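Local atomic coordinates of putative uncharacterized protein (Ustilago maydis, PDB entry 4GNX), a protein that binds single-stranded DNA as a subunit of replication protein A, through OB-fold domains, consistent with a part in DNA replication. Residues A20-K25 with H72-S77; E37-S42 with D59-F64; I52-F57 with Y95-E100. All blocks are in the same frame, centred on the assembly; numbering follows the deposited sequence.

Contact 1 of 3, residues A20-K25 with H72-S77; sequences ARVTSK and HVYLIS
Two neighbouring strands of an OB-fold barrel pair here: residues 20-25 lie on the long first strand, and residues 72-77 on the strand that follows the barrel's helix. They run antiparallel but are strongly splayed, with 121° between the axes of the short segments, so pairing is confined to Ala20-Val22 and His72-Tyr74.

Backbone bonds do most of the joining. Ala20 and Tyr74 form a hydrogen-bonded pair. Ala20 N reaches Tyr74 O at 3.0 Å, in the plane of that carbonyl. The return bond, Tyr74 N to Ala20 O at 2.8 Å, comes from above the carbonyl plane. One step along, Val22 N lies almost on the C=O axis of His72, 3.0 Å from His72 O. Between these bonds, Arg21 and Val73 make a non-hydrogen-bonded pair whose CA atoms approach to 4.0 Å.

Apolar packing adds to the face carrying Ala20 and Tyr74. Tyr74 CG stands anti to its carbonyl carbon (chi1 -57°), and the ring crosses Val22 obliquely, with CE1 3.7 Å from Val22 CG2. At the far end of the ring, Tyr74 OH is hydrogen-bonded to Gln69 N, which gives this otherwise buried side chain a polar anchor.

Polar groups are also tied to parts of the chain outside the two strands. His72 ND1 bonds Glu107 OE1, linking the pair to strand 104-107, and Arg21 NE bonds Asn71 O.

On the face of Arg21 and Val73, a long flexible chain and a compact branched one share the surface. Arg21 starts from the crowded torsion (chi1 84°) and bends at chi3, which folds its guanidinium back over the valine, so that Val73 CG2 lies 3.4 Å above the guanidinium plane, offset toward its rim.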
loop_
_atom_site.group_PDB
_atom_site.type_symbol
_atom_site.label_atom_id
_atom_site.label_comp_id
_atom_site.label_asym_id
_atom_site.label_seq_id
_atom_site.Cartn_x
_atom_site.Cartn_y
_atom_site.Cartn_z
ATOM N N ALA C 20 -19.318 23.913 17.623
ATOM C CA ALA C 20 -19.150 22.600 16.984
ATOM C C ALA C 20 -19.603 21.429 17.861
ATOM O O ALA C 20 -19.543 21.523 19.100
ATOM C CB ALA C 20 -17.701 22.417 16.588
ATOM N N ARG C 21 -20.050 20.326 17.247
ATOM C CA ARG C 21 -20.311 19.134 18.059
ATOM C C ARG C 21 -19.206 18.111 17.966
ATOM O O ARG C 21 -18.634 17.906 16.903
ATOM C CB ARG C 21 -21.705 18.514 17.851
ATOM C CG ARG C 21 -21.858 17.555 16.690
ATOM C CD ARG C 21 -22.957 16.517 16.916
ATOM N NE ARG C 21 -24.122 16.964 17.692
ATOM C CZ ARG C 21 -25.045 17.822 17.265
ATOM N NH1 ARG C 21 -24.943 18.385 16.065
ATOM N NH2 ARG C 21 -26.067 18.138 18.053
ATOM N N VAL C 22 -18.900 17.494 19.101
ATOM C CA VAL C 22 -17.887 16.454 19.174
ATOM C C VAL C 22 -18.449 15.197 18.547
ATOM O O VAL C 22 -19.416 14.643 19.035
ATOM C CB VAL C 22 -17.495 16.119 20.620
ATOM C CG1 VAL C 22 -16.436 15.033 20.611
ATOM C CG2 VAL C 22 -16.993 17.355 21.358
ATOM N N THR C 23 -17.840 14.757 17.452
ATOM C CA THR C 23 -18.277 13.542 16.795
ATOM C C THR C 23 -17.538 12.324 17.317
ATOM O O THR C 23 -18.103 11.237 17.321
ATOM C CB THR C 23 -18.059 13.613 15.302
ATOM O OG1 THR C 23 -16.666 13.801 15.065
ATOM C CG2 THR C 23 -18.849 14.760 14.724
ATOM N N SER C 24 -16.279 12.486 17.733
ATOM C CA SER C 24 -15.541 11.385 18.360
ATOM C C SER C 24 -14.426 11.883 19.243
ATOM O O SER C 24 -13.914 12.987 19.067
ATOM C CB SER C 24 -14.933 10.466 17.316
ATOM O OG SER C 24 -13.811 11.101 16.738
ATOM N N LYS C 25 -14.020 11.031 20.166
ATOM C CA LYS C 25 -13.071 11.393 21.196
ATOM C C LYS C 25 -12.132 10.224 21.422
ATOM O O LYS C 25 -12.553 9.078 21.499
ATOM C CB LYS C 25 -13.830 11.733 22.486
ATOM C CG LYS C 25 -12.966 12.088 23.697
ATOM C CD LYS C 25 -13.723 12.909 24.749
ATOM C CE LYS C 25 -14.219 12.067 25.919
ATOM N NZ LYS C 25 -14.340 12.827 27.196
ATOM N N HIS C 72 -22.356 16.025 21.962
ATOM C CA HIS C 72 -22.680 17.301 22.600
ATOM C C HIS C 72 -22.021 18.435 21.853
ATOM O O HIS C 72 -21.041 18.217 21.143
ATOM C CB HIS C 72 -22.250 17.293 24.062
ATOM C CG HIS C 72 -23.051 16.354 24.932
ATOM N ND1 HIS C 72 -23.983 16.790 25.796
ATOM C CD2 HIS C 72 -23.024 14.967 25.050
ATOM C CE1 HIS C 72 -24.529 15.739 26.436
ATOM N NE2 HIS C 72 -23.940 14.623 25.979
ATOM N N VAL C 73 -22.552 19.648 22.021
ATOM C CA VAL C 73 -22.186 20.828 21.216
ATOM C C VAL C 73 -21.530 21.905 22.071
ATOM O O VAL C 73 -22.038 22.246 23.136
ATOM C CB VAL C 73 -23.430 21.441 20.538
ATOM C CG1 VAL C 73 -23.116 22.801 19.927
ATOM C CG2 VAL C 73 -23.996 20.493 19.492
ATOM N N TYR C 74 -20.419 22.460 21.594
ATOM C CA TYR C 74 -19.641 23.373 22.421
ATOM C C TYR C 74 -19.197 24.658 21.730
ATOM O O TYR C 74 -19.035 24.712 20.506
ATOM C CB TYR C 74 -18.405 22.659 22.958
ATOM C CG TYR C 74 -18.685 21.407 23.757
ATOM C CD1 TYR C 74 -18.916 20.186 23.122
ATOM C CD2 TYR C 74 -18.689 21.436 25.152
ATOM C CE1 TYR C 74 -19.157 19.034 23.854
ATOM C CE2 TYR C 74 -18.923 20.286 25.890
ATOM C CZ TYR C 74 -19.158 19.089 25.235
ATOM O OH TYR C 74 -19.395 17.944 25.955
ATOM N N LEU C 75 -19.014 25.689 22.550
ATOM C CA LEU C 75 -18.357 26.926 22.172
ATOM C C LEU C 75 -16.913 26.759 22.570
ATOM O O LEU C 75 -16.600 26.655 23.763
ATOM C CB LEU C 75 -18.923 28.106 22.963
ATOM C CG LEU C 75 -20.156 28.840 22.447
ATOM C CD1 LEU C 75 -21.018 29.294 23.617
ATOM C CD2 LEU C 75 -19.746 30.016 21.576
ATOM N N ILE C 76 -16.038 26.730 21.569
ATOM C CA ILE C 76 -14.609 26.607 21.795
ATOM C C ILE C 76 -13.923 27.869 21.285
ATOM O O ILE C 76 -14.298 28.429 20.245
ATOM C CB ILE C 76 -14.047 25.356 21.108
ATOM C CG1 ILE C 76 -14.794 24.111 21.584
ATOM C CG2 ILE C 76 -12.552 25.218 21.372
ATOM C CD1 ILE C 76 -14.757 22.976 20.583
ATOM N N SER C 77 -12.912 28.309 22.027
ATOM C CA SER C 77 -12.340 29.630 21.828
ATOM C C SER C 77 -10.917 29.735 22.352
ATOM O O SER C 77 -10.587 29.179 23.398
ATOM C CB SER C 77 -13.204 30.668 22.553
ATOM O OG SER C 77 -13.016 31.954 22.006
#

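Contact 2 of 3, residues E37-S42 with D59-F64; sequences EGKLFS and DAVDRF. With nucleotides of chain G.
Helix 59-64 is the helix that an OB fold carries between its third and fourth strands, and here it packs against the start of strand 39-46, with 51° between the two short axes.

First in this segment, Asp59 stays clear of the strand. Its OD2 lies 6.6 Å from Lys39 NZ, too far for an ion pair, yet near enough that it may add to the negative potential around the lysine. Ala60 follows, its small apolar side chain suited to a buried position; its carbonyl is engaged by Phe64 N within the helix.

Val61 is the apolar centre of the contact. Its CG2, anti to the carbonyl carbon, rests over the backbone of the strand, 3.8 Å from Leu40 CA, and also meets Phe41 CD2 at 4.0 Å. One methyl thus meets both, and a short apolar side chain suits a place between helix and strand backbone. Leu40 turns its own CB away from the helix and serves the other side of the strand, where its CD2 is 3.8 Å from O4' of the thymidine nucleotide DT3 of chain G.

Asp62 supplies the polar margin. Lys39 leaves its backbone in the crowded position (chi1 64°) and then runs fully extended, crossing the aspartate at about a right angle, so that Lys39 NZ makes a salt bridge of 2.8 Å with Asp62 OD1. The ammonium comes from above the carboxylate plane, 37° out of it. Arg63 leads elsewhere, its NH2 bonded to Thr103 O, while its CB lies over the centre of one face of the Phe64 ring.

Phe64 closes the buried end. Phe41, which also packs edge-to-face with Tyr65, reaches it through the tip of its ring, Phe41 CZ standing 4.4 Å from Phe64 CB.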
loop_
_atom_site.group_PDB
_atom_site.type_symbol
_atom_site.label_atom_id
_atom_site.label_comp_id
_atom_site.label_asym_id
_atom_site.label_seq_id
_atom_site.Cartn_x
_atom_site.Cartn_y
_atom_site.Cartn_z
ATOM N N GLU C 37 7.719 12.183 27.454
ATOM C CA GLU C 37 6.959 11.204 28.234
ATOM C C GLU C 37 5.779 11.959 28.844
ATOM O O GLU C 37 5.968 12.762 29.756
ATOM C CB GLU C 37 7.838 10.568 29.323
ATOM C CG GLU C 37 7.112 9.711 30.348
ATOM C CD GLU C 37 6.845 10.444 31.652
ATOM O OE1 GLU C 37 5.671 10.469 32.083
ATOM O OE2 GLU C 37 7.804 10.993 32.246
ATOM N N GLY C 38 4.570 11.728 28.336
ATOM C CA GLY C 38 3.417 12.503 28.793
ATOM C C GLY C 38 2.072 11.952 28.396
ATOM O O GLY C 38 1.920 10.746 28.189
ATOM N N LYS C 39 1.091 12.845 28.281
ATOM C CA LYS C 39 -0.268 12.438 27.922
ATOM C C LYS C 39 -1.011 13.388 26.983
ATOM O O LYS C 39 -0.708 14.579 26.896
ATOM C CB LYS C 39 -1.111 12.158 29.170
ATOM C CG LYS C 39 -1.365 13.354 30.072
ATOM C CD LYS C 39 -2.345 12.973 31.170
ATOM C CE LYS C 39 -2.344 13.974 32.312
ATOM N NZ LYS C 39 -3.544 13.774 33.173
ATOM N N LEU C 40 -1.999 12.838 26.289
ATOM C CA LEU C 40 -2.791 13.607 25.352
ATOM C C LEU C 40 -4.098 12.923 24.996
ATOM O O LEU C 40 -4.315 11.749 25.294
ATOM C CB LEU C 40 -2.004 13.848 24.073
ATOM C CG LEU C 40 -1.773 12.654 23.152
ATOM C CD1 LEU C 40 -2.916 12.470 22.170
ATOM C CD2 LEU C 40 -0.472 12.863 22.396
ATOM N N PHE C 41 -4.970 13.672 24.347
ATOM C CA PHE C 41 -6.181 13.095 23.825
ATOM C C PHE C 41 -6.607 13.982 22.682
ATOM O O PHE C 41 -6.059 15.072 22.482
ATOM C CB PHE C 41 -7.277 13.045 24.891
ATOM C CG PHE C 41 -8.063 14.311 24.996
ATOM C CD1 PHE C 41 -9.373 14.373 24.528
ATOM C CD2 PHE C 41 -7.490 15.466 25.528
ATOM C CE1 PHE C 41 -10.101 15.559 24.606
ATOM C CE2 PHE C 41 -8.222 16.646 25.618
ATOM C CZ PHE C 41 -9.525 16.694 25.156
ATOM N N SER C 42 -7.591 13.525 21.938
ATOM C CA SER C 42 -8.080 14.323 20.857
ATOM C C SER C 42 -9.537 14.089 20.614
ATOM O O SER C 42 -10.114 13.079 20.991
ATOM C CB SER C 42 -7.305 14.029 19.581
ATOM O OG SER C 42 -7.599 12.725 19.130
ATOM N N ASP C 59 -1.531 19.013 30.683
ATOM C CA ASP C 59 -2.496 19.705 31.543
ATOM C C ASP C 59 -3.871 19.981 30.892
ATOM O O ASP C 59 -4.909 19.999 31.570
ATOM C CB ASP C 59 -1.864 20.958 32.157
ATOM C CG ASP C 59 -0.790 20.615 33.190
ATOM O OD1 ASP C 59 -0.461 21.471 34.045
ATOM O OD2 ASP C 59 -0.277 19.473 33.156
ATOM N N ALA C 60 -3.877 20.154 29.578
ATOM C CA ALA C 60 -5.125 20.319 28.840
ATOM C C ALA C 60 -6.070 19.106 28.964
ATOM O O ALA C 60 -7.295 19.258 28.849
ATOM C CB ALA C 60 -4.835 20.630 27.382
ATOM N N VAL C 61 -5.503 17.917 29.193
ATOM C CA VAL C 61 -6.304 16.709 29.366
ATOM C C VAL C 61 -7.119 16.818 30.644
ATOM O O VAL C 61 -8.327 16.561 30.649
ATOM C CB VAL C 61 -5.452 15.429 29.463
ATOM C CG1 VAL C 61 -6.346 14.207 29.620
ATOM C CG2 VAL C 61 -4.570 15.277 28.242
ATOM N N ASP C 62 -6.448 17.204 31.724
ATOM C CA ASP C 62 -7.094 17.347 33.014
ATOM C C ASP C 62 -8.219 18.355 32.923
ATOM O O ASP C 62 -9.303 18.149 33.473
ATOM C CB ASP C 62 -6.072 17.807 34.044
ATOM C CG ASP C 62 -4.879 16.865 34.150
ATOM O OD1 ASP C 62 -5.061 15.691 34.556
ATOM O OD2 ASP C 62 -3.751 17.313 33.850
ATOM N N ARG C 63 -7.956 19.430 32.196
ATOM C CA ARG C 63 -8.896 20.514 32.078
ATOM C C ARG C 63 -10.098 20.186 31.194
ATOM O O ARG C 63 -11.226 20.540 31.530
ATOM C CB ARG C 63 -8.180 21.771 31.586
ATOM C CG ARG C 63 -7.201 22.325 32.602
ATOM C CD ARG C 63 -6.534 23.615 32.161
ATOM N NE ARG C 63 -7.484 24.690 31.876
ATOM C CZ ARG C 63 -7.512 25.391 30.740
ATOM N NH1 ARG C 63 -6.629 25.148 29.773
ATOM N NH2 ARG C 63 -8.416 26.355 30.571
ATOM N N PHE C 64 -9.874 19.500 30.077
ATOM C CA PHE C 64 -10.941 19.364 29.085
ATOM C C PHE C 64 -11.462 17.967 28.784
ATOM O O PHE C 64 -12.579 17.832 28.270
ATOM C CB PHE C 64 -10.546 20.072 27.798
ATOM C CG PHE C 64 -10.130 21.494 28.012
ATOM C CD1 PHE C 64 -10.997 22.407 28.609
ATOM C CD2 PHE C 64 -8.872 21.926 27.636
ATOM C CE1 PHE C 64 -10.614 23.725 28.815
ATOM C CE2 PHE C 64 -8.492 23.243 27.833
ATOM C CZ PHE C 64 -9.361 24.141 28.424
ATOM P P DT G 3 5.918 12.690 20.022
ATOM O OP1 DT G 3 7.066 11.912 20.555
ATOM O OP2 DT G 3 5.900 13.097 18.597
ATOM O "O5'" DT G 3 4.599 11.851 20.318
ATOM C "C5'" DT G 3 4.563 10.959 21.445
ATOM C "C4'" DT G 3 3.448 9.957 21.273
ATOM O "O4'" DT G 3 2.234 10.664 20.934
ATOM C "C3'" DT G 3 3.671 8.934 20.158
ATOM O "O3'" DT G 3 3.295 7.642 20.648
ATOM C "C2'" DT G 3 2.747 9.405 19.049
ATOM C "C1'" DT G 3 1.613 10.017 19.842
ATOM N N1 DT G 3 0.803 11.019 19.122
ATOM C C2 DT G 3 -0.456 10.646 18.707
ATOM O O2 DT G 3 -0.915 9.529 18.886
ATOM N N3 DT G 3 -1.157 11.631 18.055
ATOM C C4 DT G 3 -0.738 12.923 17.794
ATOM O O4 DT G 3 -1.486 13.701 17.207
ATOM C C5 DT G 3 0.593 13.249 18.269
ATOM C C7 DT G 3 1.136 14.623 18.035
ATOM C C6 DT G 3 1.285 12.293 18.901
#

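Contact 3 of 3, residues I52-F57 with Y95-E100; sequences IKATGF and YEITFE. With nucleotides of chain G.
Phe57 lays one face of its ring on the thymine base of DT2 of chain G, whose C5 stands 3.6 Å above the ring centre. A flat apolar ring suits an unpaired base, offering a broad stacking surface without demanding a particular sequence.

Beside it, Thr98 CG2 meets the edge of the phenylalanine, in its plane, 3.8 Å from Phe57 CD2. Thr98 is itself set in register with Thr55 by parallel strand bonds: Ile97 N to Lys53 O (2.7 Å), Thr55 N to Ile97 O (2.8 Å) and Phe99 N to Thr55 O (2.9 Å).

Behind this pairing, the face bearing Ala54, Ile97 and Phe99 is apolar. The short Ala54 leaves room for the large ring, its CB lying 3.5 Å from Phe99 CZ, while Ile52 CG2 meets Ile97 CD1.

Farther out, Lys53 and Glu96 run side by side, but their charged ends have other partners, Lys53 NZ at Phe88 O and Glu96 OE1 at Lys85 N.

The parallel pairing of strands 51-57 and 95-99 is the third-to-fifth-strand closure of an OB barrel, and the aromatic-base stack is characteristic of the DNA-binding OB domains of replication protein A.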
loop_
_atom_site.group_PDB
_atom_site.type_symbol
_atom_site.label_atom_id
_atom_site.label_comp_id
_atom_site.label_asym_id
_atom_site.label_seq_id
_atom_site.Cartn_x
_atom_site.Cartn_y
_atom_site.Cartn_z
ATOM N N ILE C 52 -12.904 19.386 11.947
ATOM C CA ILE C 52 -11.536 19.637 12.366
ATOM C C ILE C 52 -11.194 18.803 13.587
ATOM O O ILE C 52 -12.065 18.522 14.421
ATOM C CB ILE C 52 -11.254 21.143 12.623
ATOM C CG1 ILE C 52 -9.760 21.380 12.864
ATOM C CG2 ILE C 52 -12.071 21.667 13.799
ATOM C CD1 ILE C 52 -9.217 22.682 12.322
ATOM N N LYS C 53 -9.918 18.420 13.664
ATOM C CA LYS C 53 -9.362 17.754 14.826
ATOM C C LYS C 53 -8.810 18.743 15.848
ATOM O O LYS C 53 -8.101 19.701 15.503
ATOM C CB LYS C 53 -8.237 16.836 14.396
ATOM C CG LYS C 53 -7.753 15.939 15.505
ATOM C CD LYS C 53 -6.609 15.053 15.048
ATOM C CE LYS C 53 -6.070 14.265 16.229
ATOM N NZ LYS C 53 -5.218 13.128 15.809
ATOM N N ALA C 54 -9.113 18.486 17.115
ATOM C CA ALA C 54 -8.492 19.217 18.195
ATOM C C ALA C 54 -7.822 18.261 19.190
ATOM O O ALA C 54 -8.336 17.172 19.463
ATOM C CB ALA C 54 -9.528 20.061 18.874
ATOM N N THR C 55 -6.681 18.674 19.730
ATOM C CA THR C 55 -5.910 17.830 20.635
ATOM C C THR C 55 -5.498 18.600 21.884
ATOM O O THR C 55 -5.143 19.788 21.829
ATOM C CB THR C 55 -4.615 17.336 19.961
ATOM O OG1 THR C 55 -4.932 16.589 18.782
ATOM C CG2 THR C 55 -3.804 16.466 20.905
ATOM N N GLY C 56 -5.520 17.908 23.014
ATOM C CA GLY C 56 -5.015 18.484 24.234
ATOM C C GLY C 56 -3.848 17.675 24.733
ATOM O O GLY C 56 -3.901 16.444 24.691
ATOM N N PHE C 57 -2.806 18.367 25.198
ATOM C CA PHE C 57 -1.630 17.735 25.770
ATOM C C PHE C 57 -1.506 17.998 27.273
ATOM O O PHE C 57 -1.928 19.045 27.770
ATOM C CB PHE C 57 -0.380 18.240 25.073
ATOM C CG PHE C 57 -0.218 17.752 23.665
ATOM C CD1 PHE C 57 0.434 16.547 23.400
ATOM C CD2 PHE C 57 -0.678 18.511 22.593
ATOM C CE1 PHE C 57 0.608 16.098 22.099
ATOM C CE2 PHE C 57 -0.508 18.064 21.288
ATOM C CZ PHE C 57 0.140 16.856 21.043
ATOM N N TYR C 95 -5.509 22.087 8.414
ATOM C CA TYR C 95 -5.200 22.485 9.788
ATOM C C TYR C 95 -5.789 21.559 10.866
ATOM O O TYR C 95 -6.652 20.720 10.581
ATOM C CB TYR C 95 -5.637 23.934 10.029
ATOM C CG TYR C 95 -5.024 24.933 9.062
ATOM C CD1 TYR C 95 -3.648 25.005 8.894
ATOM C CD2 TYR C 95 -5.828 25.813 8.327
ATOM C CE1 TYR C 95 -3.084 25.901 8.018
ATOM C CE2 TYR C 95 -5.274 26.724 7.449
ATOM C CZ TYR C 95 -3.901 26.763 7.298
ATOM O OH TYR C 95 -3.338 27.667 6.425
ATOM N N GLU C 96 -5.264 21.688 12.087
ATOM C CA GLU C 96 -5.928 21.195 13.300
ATOM C C GLU C 96 -5.770 22.159 14.486
ATOM O O GLU C 96 -5.036 23.153 14.394
ATOM C CB GLU C 96 -5.553 19.741 13.655
ATOM C CG GLU C 96 -4.079 19.381 13.654
ATOM C CD GLU C 96 -3.826 17.875 13.465
ATOM O OE1 GLU C 96 -2.800 17.386 13.999
ATOM O OE2 GLU C 96 -4.616 17.171 12.768
ATOM N N ILE C 97 -6.489 21.883 15.576
ATOM C CA ILE C 97 -6.472 22.745 16.751
ATOM C C ILE C 97 -5.747 22.111 17.926
ATOM O O ILE C 97 -5.928 20.930 18.207
ATOM C CB ILE C 97 -7.888 23.051 17.205
ATOM C CG1 ILE C 97 -8.600 23.933 16.179
ATOM C CG2 ILE C 97 -7.881 23.676 18.595
ATOM C CD1 ILE C 97 -10.106 23.944 16.355
ATOM N N THR C 98 -4.933 22.896 18.618
ATOM C CA THR C 98 -4.326 22.432 19.867
ATOM C C THR C 98 -4.807 23.304 21.021
ATOM O O THR C 98 -4.719 24.528 20.970
ATOM C CB THR C 98 -2.783 22.443 19.840
ATOM O OG1 THR C 98 -2.313 22.091 18.539
ATOM C CG2 THR C 98 -2.224 21.448 20.830
ATOM N N PHE C 99 -5.325 22.659 22.057
ATOM C CA PHE C 99 -5.772 23.361 23.232
ATOM C C PHE C 99 -4.578 23.846 24.039
ATOM O O PHE C 99 -3.713 23.063 24.445
ATOM C CB PHE C 99 -6.644 22.463 24.098
ATOM C CG PHE C 99 -7.869 21.953 23.410
ATOM C CD1 PHE C 99 -8.570 22.750 22.503
ATOM C CD2 PHE C 99 -8.358 20.681 23.706
ATOM C CE1 PHE C 99 -9.720 22.279 21.878
ATOM C CE2 PHE C 99 -9.504 20.203 23.086
ATOM C CZ PHE C 99 -10.189 21.006 22.175
ATOM N N GLU C 100 -4.546 25.156 24.242
ATOM C CA GLU C 100 -3.606 25.793 25.153
ATOM C C GLU C 100 -4.315 26.086 26.488
ATOM O O GLU C 100 -5.521 25.857 26.625
ATOM C CB GLU C 100 -3.020 27.066 24.515
ATOM C CG GLU C 100 -4.057 27.981 23.864
ATOM C CD GLU C 100 -3.454 29.157 23.101
ATOM O OE1 GLU C 100 -2.287 29.539 23.377
ATOM O OE2 GLU C 100 -4.158 29.713 22.223
ATOM P P DT G 2 7.088 18.852 17.662
ATOM O OP1 DT G 2 8.382 18.567 16.990
ATOM O OP2 DT G 2 5.823 18.733 16.891
ATOM O "O5'" DT G 2 7.024 17.901 18.942
ATOM C "C5'" DT G 2 5.806 17.225 19.311
ATOM C "C4'" DT G 2 6.064 16.277 20.458
ATOM O "O4'" DT G 2 5.974 16.983 21.718
ATOM C "C3'" DT G 2 5.079 15.117 20.553
ATOM O "O3'" DT G 2 5.760 13.945 20.999
ATOM C "C2'" DT G 2 4.058 15.597 21.567
ATOM C "C1'" DT G 2 4.844 16.545 22.465
ATOM N N1 DT G 2 4.084 17.740 22.883
ATOM C C2 DT G 2 3.983 18.018 24.228
ATOM O O2 DT G 2 4.496 17.325 25.093
ATOM N N3 DT G 2 3.253 19.145 24.526
ATOM C C4 DT G 2 2.628 19.997 23.635
ATOM O O4 DT G 2 2.010 20.973 24.053
ATOM C C5 DT G 2 2.772 19.641 22.238
ATOM C C7 DT G 2 2.133 20.505 21.198
ATOM C C6 DT G 2 3.480 18.543 21.939
#

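Overall arrangement
All three contacts belong to one OB domain. Contacts 1 and 3 each join strands of the barrel wall; their centres are 12 Å apart, and Ile76 CG2 of the first packs 4.1 Å from Phe99 CE1 of the third. Contact 2 sets the helix against the wall. Its strand 39-46 lies between strands 17-30 and 51-57, and the probable hydrogen bond from Gly56 N to Phe41 O (2.9 Å) ties it to contact 3, 11 Å away between centres. Contacts 1 and 2 are about 17 Å apart. Contacts 2 and 3 reach the successive nucleotides DT3 and DT2, whereas the nearest atom of contact 1 is about 8 Å from the DNA.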